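Local coordinates for protein 11S globulin isoform 1 (Cocos nucifera, PDB 5WPW) that serves as a hexameric 11S seed storage globulin of coconut, a nutrient reservoir built from paired cupin domains and a potential food allergen, at residues Pro54-Asn58 with Ser152-Leu158; Met248-Gln252 with Lys277-Leu281; Gly267-Leu273 with Ala288-Tyr294. The protein carries 2 engineered substitutions. All coordinates share one frame. Residues are numbered along the deposited sequence.

Contact 1 of 3, residues Pro54-Asn58 with Ser152-Leu158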
loop_
_atom_site.group_PDB
_atom_site.type_symbol
_atom_site.label_atom_id
_atom_site.label_comp_id
_atom_site.label_asym_id
_atom_site.label_seq_id
_atom_site.Cartn_x
_atom_site.Cartn_y
_atom_site.Cartn_z
ATOM N N PRO A 54 7.366 -20.184 -28.455
ATOM C CA PRO A 54 7.612 -19.397 -27.239
ATOM C C PRO A 54 8.492 -18.186 -27.504
ATOM O O PRO A 54 9.473 -18.250 -28.249
ATOM C CB PRO A 54 8.285 -20.390 -26.300
ATOM C CG PRO A 54 8.823 -21.491 -27.209
ATOM C CD PRO A 54 7.824 -21.579 -28.319
ATOM N N SER A 55 8.096 -17.059 -26.906
ATOM C CA SER A 55 8.816 -15.804 -27.065
ATOM C C SER A 55 8.440 -14.895 -25.906
ATOM O O SER A 55 7.446 -15.132 -25.208
ATOM C CB SER A 55 8.514 -15.129 -28.414
ATOM O OG SER A 55 7.219 -14.519 -28.452
ATOM N N MET A 56 9.247 -13.866 -25.697
ATOM C CA MET A 56 8.957 -12.890 -24.660
ATOM C C MET A 56 9.208 -11.500 -25.218
ATOM O O MET A 56 10.000 -11.320 -26.148
ATOM C CB MET A 56 9.736 -13.155 -23.374
ATOM C CG MET A 56 11.218 -13.197 -23.489
ATOM S SD MET A 56 11.922 -11.560 -23.179
ATOM C CE MET A 56 13.662 -12.009 -23.093
ATOM N N SER A 57 8.494 -10.518 -24.668
ATOM C CA SER A 57 8.527 -9.148 -25.155
ATOM C C SER A 57 8.972 -8.201 -24.041
ATOM O O SER A 57 8.810 -8.498 -22.859
ATOM C CB SER A 57 7.153 -8.703 -25.681
ATOM O OG SER A 57 6.815 -9.373 -26.905
ATOM N N ASN A 58 9.567 -7.077 -24.436
ATOM C CA ASN A 58 9.998 -6.039 -23.498
ATOM C C ASN A 58 8.837 -5.241 -22.925
ATOM O O ASN A 58 9.054 -4.466 -21.986
ATOM C CB ASN A 58 10.968 -5.067 -24.180
ATOM C CG ASN A 58 10.290 -4.213 -25.291
ATOM O OD1 ASN A 58 9.441 -4.705 -26.051
ATOM N ND2 ASN A 58 10.673 -2.937 -25.384
ATOM N N SER A 152 9.804 0.782 -28.507
ATOM C CA SER A 152 9.364 -0.025 -29.639
ATOM C C SER A 152 9.200 -1.445 -29.138
ATOM O O SER A 152 9.725 -1.799 -28.080
ATOM C CB SER A 152 10.351 0.041 -30.811
ATOM O OG SER A 152 11.426 -0.875 -30.643
ATOM N N HIS A 153 8.460 -2.252 -29.899
ATOM C CA HIS A 153 8.234 -3.651 -29.551
ATOM C C HIS A 153 9.466 -4.490 -29.883
ATOM O O HIS A 153 9.759 -4.731 -31.057
ATOM C CB HIS A 153 7.033 -4.217 -30.296
ATOM C CG HIS A 153 6.776 -5.653 -29.972
ATOM N ND1 HIS A 153 6.202 -6.534 -30.861
ATOM C CD2 HIS A 153 7.035 -6.365 -28.850
ATOM C CE1 HIS A 153 6.095 -7.724 -30.295
ATOM N NE2 HIS A 153 6.604 -7.650 -29.078
ATOM N N ARG A 154 10.180 -4.954 -28.858
ATOM C CA ARG A 154 11.286 -5.889 -29.032
ATOM C C ARG A 154 10.787 -7.267 -28.606
ATOM O O ARG A 154 10.484 -7.489 -27.423
ATOM C CB ARG A 154 12.518 -5.482 -28.213
ATOM C CG ARG A 154 12.794 -3.970 -28.079
ATOM C CD ARG A 154 13.870 -3.441 -29.043
ATOM N NE ARG A 154 15.104 -4.238 -29.036
ATOM C CZ ARG A 154 16.300 -3.817 -28.628
ATOM N NH1 ARG A 154 16.477 -2.584 -28.177
ATOM N NH2 ARG A 154 17.341 -4.641 -28.693
ATOM N N GLN A 155 10.722 -8.192 -29.562
ATOM C CA GLN A 155 10.337 -9.575 -29.318
ATOM C C GLN A 155 11.562 -10.482 -29.361
ATOM O O GLN A 155 12.347 -10.423 -30.310
ATOM C CB GLN A 155 9.306 -10.047 -30.350
ATOM C CG GLN A 155 8.438 -11.192 -29.872
ATOM C CD GLN A 155 7.986 -12.105 -30.998
ATOM O OE1 GLN A 155 8.519 -12.052 -32.107
ATOM N NE2 GLN A 155 7.006 -12.948 -30.721
ATOM N N PHE A 156 11.702 -11.323 -28.336
ATOM C CA PHE A 156 12.828 -12.231 -28.154
ATOM C C PHE A 156 12.298 -13.645 -28.311
ATOM O O PHE A 156 11.624 -14.155 -27.413
ATOM C CB PHE A 156 13.474 -12.057 -26.776
ATOM C CG PHE A 156 14.064 -10.678 -26.525
ATOM C CD1 PHE A 156 13.249 -9.578 -26.340
ATOM C CD2 PHE A 156 15.446 -10.502 -26.456
ATOM C CE1 PHE A 156 13.813 -8.311 -26.090
ATOM C CE2 PHE A 156 16.006 -9.263 -26.205
ATOM C CZ PHE A 156 15.194 -8.162 -26.025
ATOM N N LEU A 157 12.596 -14.279 -29.439
ATOM C CA LEU A 157 12.143 -15.643 -29.687
ATOM C C LEU A 157 12.991 -16.626 -28.895
ATOM O O LEU A 157 14.218 -16.534 -28.897
ATOM C CB LEU A 157 12.233 -15.981 -31.174
ATOM C CG LEU A 157 11.360 -15.166 -32.096
ATOM C CD1 LEU A 157 11.961 -15.206 -33.489
ATOM C CD2 LEU A 157 9.960 -15.744 -32.080
ATOM N N LEU A 158 12.338 -17.558 -28.197
ATOM C CA LEU A 158 13.078 -18.648 -27.575
ATOM C C LEU A 158 13.360 -19.768 -28.574
ATOM O O LEU A 158 14.300 -20.548 -28.383
ATOM C CB LEU A 158 12.302 -19.206 -26.373
ATOM C CG LEU A 158 12.222 -18.421 -25.057
ATOM C CD1 LEU A 158 11.785 -19.341 -23.911
ATOM C CD2 LEU A 158 13.524 -17.743 -24.739
#
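Ser152 opens the segment through its backbone: its O accepts a hydrogen bond from Asn58 ND2 at 3.1 Å. His153 swings its ring edge towards Ser57, and NE2 lies 2.8 Å from Ser57 OG, a hydrogen bond in which either may donate. Arg154 meets Asn58 twice, Arg154 N giving to Asn58 OD1 (2.9 Å) and Asn58 N to Arg154 O (3.2 Å), while its guanidinium leads away to salt bridges with Asp150 and with Asp325 of a second subunit. From Gln155 on the pairing is regular antiparallel, the short strand axes approaching to 4.6 Å at 154°. Gln155 NE2 reaches Ser55 OG at 2.8 Å, but the 117° angle makes this bond weak. Phe156 and Met56 form the hydrogen-bonded pair (Phe156 N to Met56 O 2.8 Å), and Met56 SD sits 4.6 Å from the Phe156 ring centroid, an oblique Met-aromatic contact. Leu158 N then closes on Pro54 O at 2.9 Å. Strand 155-157 thus extends a sheet of the N-terminal cupin domain, with Ser55, Ser57, Gln155 and Leu157 on one, mostly polar face and Met56 and Phe156 on the other, both packing on Asn346 of the second subunit: one strand pair serves both fold and assembly.

Contact 2 of 3, residues Met248-Gln252 with Lys277-Leu281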
loop_
_atom_site.group_PDB
_atom_site.type_symbol
_atom_site.label_atom_id
_atom_site.label_comp_id
_atom_site.label_asym_id
_atom_site.label_seq_id
_atom_site.Cartn_x
_atom_site.Cartn_y
_atom_site.Cartn_z
ATOM N N MET A 248 -1.569 -16.547 -10.129
ATOM C CA MET A 248 -2.277 -15.364 -10.619
ATOM C C MET A 248 -3.154 -15.734 -11.812
ATOM O O MET A 248 -2.707 -16.432 -12.729
ATOM C CB MET A 248 -1.287 -14.293 -11.069
ATOM C CG MET A 248 -0.581 -13.522 -10.004
ATOM S SD MET A 248 0.211 -12.140 -10.850
ATOM C CE MET A 248 1.553 -12.992 -11.685
ATOM N N LYS A 249 -4.387 -15.244 -11.825
ATOM C CA LYS A 249 -5.209 -15.398 -13.009
ATOM C C LYS A 249 -4.669 -14.453 -14.074
ATOM O O LYS A 249 -4.350 -13.302 -13.778
ATOM C CB LYS A 249 -6.679 -15.097 -12.692
ATOM C CG LYS A 249 -7.640 -15.397 -13.842
ATOM C CD LYS A 249 -9.091 -15.003 -13.507
ATOM C CE LYS A 249 -9.144 -13.709 -12.707
ATOM N NZ LYS A 249 -10.156 -12.698 -13.176
ATOM N N ILE A 250 -4.524 -14.941 -15.305
ATOM C CA ILE A 250 -4.017 -14.134 -16.413
ATOM C C ILE A 250 -5.044 -13.927 -17.501
ATOM O O ILE A 250 -4.732 -13.293 -18.519
ATOM C CB ILE A 250 -2.740 -14.744 -17.029
ATOM C CG1 ILE A 250 -3.006 -16.166 -17.511
ATOM C CG2 ILE A 250 -1.582 -14.687 -16.047
ATOM C CD1 ILE A 250 -2.493 -16.428 -18.910
ATOM N N LYS A 251 -6.237 -14.478 -17.346
ATOM C CA LYS A 251 -7.214 -14.515 -18.419
ATOM C C LYS A 251 -8.571 -14.167 -17.833
ATOM O O LYS A 251 -8.898 -14.581 -16.712
ATOM C CB LYS A 251 -7.248 -15.905 -19.067
ATOM C CG LYS A 251 -8.431 -16.157 -19.997
ATOM C CD LYS A 251 -8.337 -17.578 -20.581
ATOM C CE LYS A 251 -9.556 -18.415 -20.213
ATOM N NZ LYS A 251 -9.509 -19.045 -18.858
ATOM N N GLN A 252 -9.351 -13.398 -18.583
ATOM C CA GLN A 252 -10.717 -13.084 -18.178
ATOM C C GLN A 252 -11.563 -12.864 -19.418
ATOM O O GLN A 252 -11.146 -12.163 -20.344
ATOM C CB GLN A 252 -10.766 -11.840 -17.284
ATOM C CG GLN A 252 -12.176 -11.316 -17.104
ATOM C CD GLN A 252 -12.724 -11.578 -15.728
ATOM O OE1 GLN A 252 -12.163 -12.357 -14.961
ATOM N NE2 GLN A 252 -13.824 -10.906 -15.394
ATOM N N LYS A 277 -11.484 -6.514 -11.448
ATOM C CA LYS A 277 -11.863 -7.846 -11.907
ATOM C C LYS A 277 -10.687 -8.798 -12.038
ATOM O O LYS A 277 -10.815 -9.966 -11.688
ATOM C CB LYS A 277 -12.574 -7.750 -13.263
ATOM C CG LYS A 277 -13.880 -6.986 -13.165
ATOM C CD LYS A 277 -14.736 -7.187 -14.387
ATOM C CE LYS A 277 -15.956 -6.278 -14.325
ATOM N NZ LYS A 277 -16.815 -6.448 -15.540
ATOM N N LEU A 278 -9.549 -8.321 -12.536
ATOM C CA LEU A 278 -8.413 -9.174 -12.893
ATOM C C LEU A 278 -7.182 -8.571 -12.231
ATOM O O LEU A 278 -6.647 -7.565 -12.721
ATOM C CB LEU A 278 -8.239 -9.254 -14.400
ATOM C CG LEU A 278 -7.031 -10.041 -14.921
ATOM C CD1 LEU A 278 -7.154 -11.463 -14.460
ATOM C CD2 LEU A 278 -6.912 -9.936 -16.451
ATOM N N PRO A 279 -6.708 -9.152 -11.136
ATOM C CA PRO A 279 -5.717 -8.443 -10.307
ATOM C C PRO A 279 -4.449 -8.058 -11.036
ATOM O O PRO A 279 -3.923 -6.971 -10.781
ATOM C CB PRO A 279 -5.440 -9.449 -9.181
ATOM C CG PRO A 279 -6.675 -10.251 -9.101
ATOM C CD PRO A 279 -7.208 -10.369 -10.482
ATOM N N ILE A 280 -3.953 -8.901 -11.947
ATOM C CA ILE A 280 -2.653 -8.651 -12.566
ATOM C C ILE A 280 -2.630 -7.331 -13.324
ATOM O O ILE A 280 -1.560 -6.754 -13.530
ATOM C CB ILE A 280 -2.247 -9.821 -13.495
ATOM C CG1 ILE A 280 -0.760 -9.704 -13.857
ATOM C CG2 ILE A 280 -3.115 -9.863 -14.771
ATOM C CD1 ILE A 280 -0.228 -10.840 -14.693
ATOM N N LEU A 281 -3.800 -6.807 -13.706
ATOM C CA LEU A 281 -3.818 -5.594 -14.501
ATOM C C LEU A 281 -3.240 -4.412 -13.736
ATOM O O LEU A 281 -2.833 -3.436 -14.365
ATOM C CB LEU A 281 -5.247 -5.260 -14.949
ATOM C CG LEU A 281 -5.882 -6.308 -15.870
ATOM C CD1 LEU A 281 -7.216 -5.857 -16.460
ATOM C CD2 LEU A 281 -4.903 -6.645 -16.971
HETATM O O HOH W 1 -4.554 -11.750 -11.674
#
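Direct polar contact rests on one side chain. Lys249 NZ donates to Lys277 O at 3.2 Å and, within its own segment, to Gln252 OE1 at 2.7 Å. Across the subunit boundary, Lys277 O also accepts from Lys249 NZ of a third subunit, and the two like-charged Lys249 ammonium groups come close. A water supplies a second link: it donates to Lys249 O (2.6 Å) and accepts from Ile280 N (2.9 Å), bridging backbones whose nearest CA atoms, those of Ile250 and Ile280, are still 6.8 Å apart. That spacing is too wide for sheet pairing, and the segment 277-281 is indeed irregular, folding into a type I beta turn from Leu278 to Leu281. The turn belongs to the C-terminal cupin domain, whereas Ile250 and Gln252 bond through their backbones to strand 114-118 of the N-terminal one, so the contact lies where the two cupin domains of the bicupin meet. In van der Waals contact, Leu278 CD1 lies 3.4 Å from Lys249 O and 3.5 Å from Lys249 CE. Apolar packing involves Ile280, which, pointing toward the other segment, sets CG1 4.0 Å from Met248 SD and CD1 4.3 Å from Ile250 CG2.

Contact 3 of 3, residues Gly267-Leu273 with Ala288-Tyr294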
loop_
_atom_site.group_PDB
_atom_site.type_symbol
_atom_site.label_atom_id
_atom_site.label_comp_id
_atom_site.label_asym_id
_atom_site.label_seq_id
_atom_site.Cartn_x
_atom_site.Cartn_y
_atom_site.Cartn_z
ATOM N N GLY A 267 -30.390 -1.048 -26.592
ATOM C CA GLY A 267 -29.262 -0.224 -26.967
ATOM C C GLY A 267 -27.956 -0.982 -27.071
ATOM O O GLY A 267 -27.134 -0.671 -27.936
ATOM N N GLY A 268 -27.752 -1.962 -26.198
ATOM C CA GLY A 268 -26.510 -2.714 -26.194
ATOM C C GLY A 268 -25.956 -2.882 -24.793
ATOM O O GLY A 268 -26.688 -2.828 -23.795
ATOM N N ARG A 269 -24.644 -3.126 -24.715
ATOM C CA ARG A 269 -24.038 -3.449 -23.435
ATOM C C ARG A 269 -22.582 -2.995 -23.435
ATOM O O ARG A 269 -21.973 -2.807 -24.490
ATOM C CB ARG A 269 -24.134 -4.947 -23.138
ATOM C CG ARG A 269 -23.729 -5.840 -24.322
ATOM C CD ARG A 269 -23.687 -7.299 -23.953
ATOM N NE ARG A 269 -23.493 -8.167 -25.118
ATOM C CZ ARG A 269 -22.303 -8.517 -25.593
ATOM N NH1 ARG A 269 -21.195 -8.066 -25.011
ATOM N NH2 ARG A 269 -22.213 -9.331 -26.642
ATOM N N ILE A 270 -22.045 -2.797 -22.229
ATOM C CA ILE A 270 -20.625 -2.519 -22.014
ATOM C C ILE A 270 -20.120 -3.395 -20.881
ATOM O O ILE A 270 -20.792 -3.563 -19.859
ATOM C CB ILE A 270 -20.356 -1.045 -21.668
ATOM C CG1 ILE A 270 -20.985 -0.106 -22.684
ATOM C CG2 ILE A 270 -18.847 -0.808 -21.536
ATOM C CD1 ILE A 270 -20.779 1.336 -22.322
ATOM N N THR A 271 -18.902 -3.902 -21.039
ATOM C CA THR A 271 -18.268 -4.758 -20.051
ATOM C C THR A 271 -16.857 -4.224 -19.886
ATOM O O THR A 271 -16.147 -4.039 -20.876
ATOM C CB THR A 271 -18.273 -6.224 -20.507
ATOM O OG1 THR A 271 -19.622 -6.622 -20.765
ATOM C CG2 THR A 271 -17.706 -7.115 -19.437
ATOM N N THR A 272 -16.497 -3.893 -18.661
ATOM C CA THR A 272 -15.216 -3.289 -18.340
ATOM C C THR A 272 -14.276 -4.339 -17.765
ATOM O O THR A 272 -14.694 -5.231 -17.033
ATOM C CB THR A 272 -15.424 -2.171 -17.322
ATOM O OG1 THR A 272 -16.342 -1.207 -17.866
ATOM C CG2 THR A 272 -14.087 -1.499 -16.926
ATOM N N LEU A 273 -12.994 -4.187 -18.038
ATOM C CA LEU A 273 -11.993 -5.085 -17.464
ATOM C C LEU A 273 -10.880 -4.228 -16.887
ATOM O O LEU A 273 -10.228 -3.493 -17.627
ATOM C CB LEU A 273 -11.449 -6.049 -18.513
ATOM C CG LEU A 273 -10.433 -7.083 -18.032
ATOM C CD1 LEU A 273 -10.962 -7.825 -16.841
ATOM C CD2 LEU A 273 -10.169 -8.062 -19.154
ATOM N N ALA A 288 -9.457 -2.971 -20.311
ATOM C CA ALA A 288 -10.130 -3.276 -21.570
ATOM C C ALA A 288 -11.622 -3.037 -21.411
ATOM O O ALA A 288 -12.150 -2.939 -20.299
ATOM C CB ALA A 288 -9.864 -4.731 -22.020
ATOM N N GLU A 289 -12.302 -2.970 -22.551
ATOM C CA GLU A 289 -13.733 -2.707 -22.589
ATOM C C GLU A 289 -14.298 -3.400 -23.825
ATOM O O GLU A 289 -13.720 -3.287 -24.902
ATOM C CB GLU A 289 -13.985 -1.202 -22.638
ATOM C CG GLU A 289 -15.417 -0.797 -22.665
ATOM C CD GLU A 289 -15.608 0.684 -22.389
ATOM O OE1 GLU A 289 -15.356 1.519 -23.299
ATOM O OE2 GLU A 289 -15.992 1.004 -21.254
ATOM N N ARG A 290 -15.393 -4.123 -23.665
ATOM C CA ARG A 290 -16.137 -4.698 -24.788
ATOM C C ARG A 290 -17.445 -3.923 -24.916
ATOM O O ARG A 290 -18.214 -3.867 -23.955
ATOM C CB ARG A 290 -16.374 -6.190 -24.559
ATOM C CG ARG A 290 -17.393 -6.823 -25.505
ATOM C CD ARG A 290 -16.968 -6.643 -26.938
ATOM N NE ARG A 290 -17.464 -7.712 -27.809
ATOM C CZ ARG A 290 -17.224 -7.763 -29.111
ATOM N NH1 ARG A 290 -16.506 -6.806 -29.686
ATOM N NH2 ARG A 290 -17.702 -8.765 -29.840
ATOM N N VAL A 291 -17.633 -3.242 -26.050
ATOM C CA VAL A 291 -18.829 -2.455 -26.345
ATOM C C VAL A 291 -19.584 -3.152 -27.469
ATOM O O VAL A 291 -19.017 -3.415 -28.532
ATOM C CB VAL A 291 -18.484 -1.010 -26.740
ATOM C CG1 VAL A 291 -19.734 -0.206 -27.040
ATOM C CG2 VAL A 291 -17.665 -0.336 -25.645
ATOM N N VAL A 292 -20.866 -3.432 -27.246
ATOM C CA VAL A 292 -21.727 -4.019 -28.280
ATOM C C VAL A 292 -22.967 -3.135 -28.368
ATOM O O VAL A 292 -23.761 -3.093 -27.426
ATOM C CB VAL A 292 -22.117 -5.467 -27.975
ATOM C CG1 VAL A 292 -23.257 -5.925 -28.933
ATOM C CG2 VAL A 292 -20.895 -6.398 -28.070
ATOM N N LEU A 293 -23.107 -2.410 -29.479
ATOM C CA LEU A 293 -24.194 -1.471 -29.712
ATOM C C LEU A 293 -25.203 -2.119 -30.657
ATOM O O LEU A 293 -24.818 -2.651 -31.706
ATOM C CB LEU A 293 -23.670 -0.180 -30.336
ATOM C CG LEU A 293 -22.999 0.850 -29.428
ATOM C CD1 LEU A 293 -22.492 1.998 -30.266
ATOM C CD2 LEU A 293 -24.004 1.341 -28.410
ATOM N N TYR A 294 -26.470 -2.126 -30.256
ATOM C CA TYR A 294 -27.546 -2.642 -31.092
ATOM C C TYR A 294 -27.894 -1.600 -32.155
ATOM O O TYR A 294 -27.401 -0.470 -32.123
ATOM C CB TYR A 294 -28.769 -2.982 -30.237
ATOM C CG TYR A 294 -28.553 -4.031 -29.157
ATOM C CD1 TYR A 294 -27.514 -4.963 -29.243
ATOM C CD2 TYR A 294 -29.398 -4.086 -28.050
ATOM C CE1 TYR A 294 -27.333 -5.920 -28.256
ATOM C CE2 TYR A 294 -29.224 -5.025 -27.061
ATOM C CZ TYR A 294 -28.189 -5.938 -27.162
ATOM O OH TYR A 294 -28.034 -6.867 -26.168
HETATM O O HOH W 2 -20.476 -6.003 -23.350
HETATM O O HOH W 3 -19.136 -10.009 -27.561
HETATM O O HOH W 4 -25.797 -8.975 -26.933
#
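Arg269 has chi1 at 47° (p) and chi2 and chi3 both t, so that its extended chain leans across the neighbouring strand, and one guanidinium face receives Val292 CG2, 3.5 Å from Arg269 NH1. Three waters bridge the group to its neighbours: one joins Arg269 NH1 (2.7 Å) to Thr271 OG1 (2.8 Å) and Arg290 O (3.2 Å), another Arg269 NH2 (3.3 Å) to Arg290 NE (2.9 Å), and a third Arg269 NE (3.0 Å) to Tyr294 OH (3.2 Å). Arg290 bends at chi2 (58°, p), its NH1 bonded to Thr314. On the other face, Ile270 (chi1 m) sets CG2 4.3 Å from Val291 CG2 and 3.4 Å from Glu289 OE2. Tyr294, at chi1 -60° (m), lays its ring over Gly268, whose CA stands 3.5 Å from the centroid and 6° off the normal, a CH-pi contact. Gly268 has phi 134° and psi -158°, and a CB there would clash with Val292 O, 2.0 Å away. The backbones run antiparallel at 169°, with bonds such as Arg269 N to Val292 O (2.9 Å). Gly267 and Gly268 both face Asn264, a classic beta bulge toward strand 262-264, in the antiparallel sheet of the C-terminal domain's cupin jelly-roll barrel.

The three contacts follow the bicupin layout. Contact 1, first along the chain and closed before the others open, lies in the N-terminal cupin domain; contact 3 lies in the C-terminal one, across the chain's centre, with contact centres 31 Å and nearest atoms about 18 Å apart. Contact 2 sits 21 Å from contact 1 and 19 Å from contact 3, centre to centre. The segments of contacts 2 and 3 alternate in sequence. They also touch: Lys277 NZ, salt-bridged to Asp261, lies 2.9 Å from Thr272 O, and Leu273 packs on Gln252 of strand 251-253, at the edge of the N-terminal domain's sheet. Contact 2 thus joins the two cupin domains, while contacts 1 and 3 pair strands within one each.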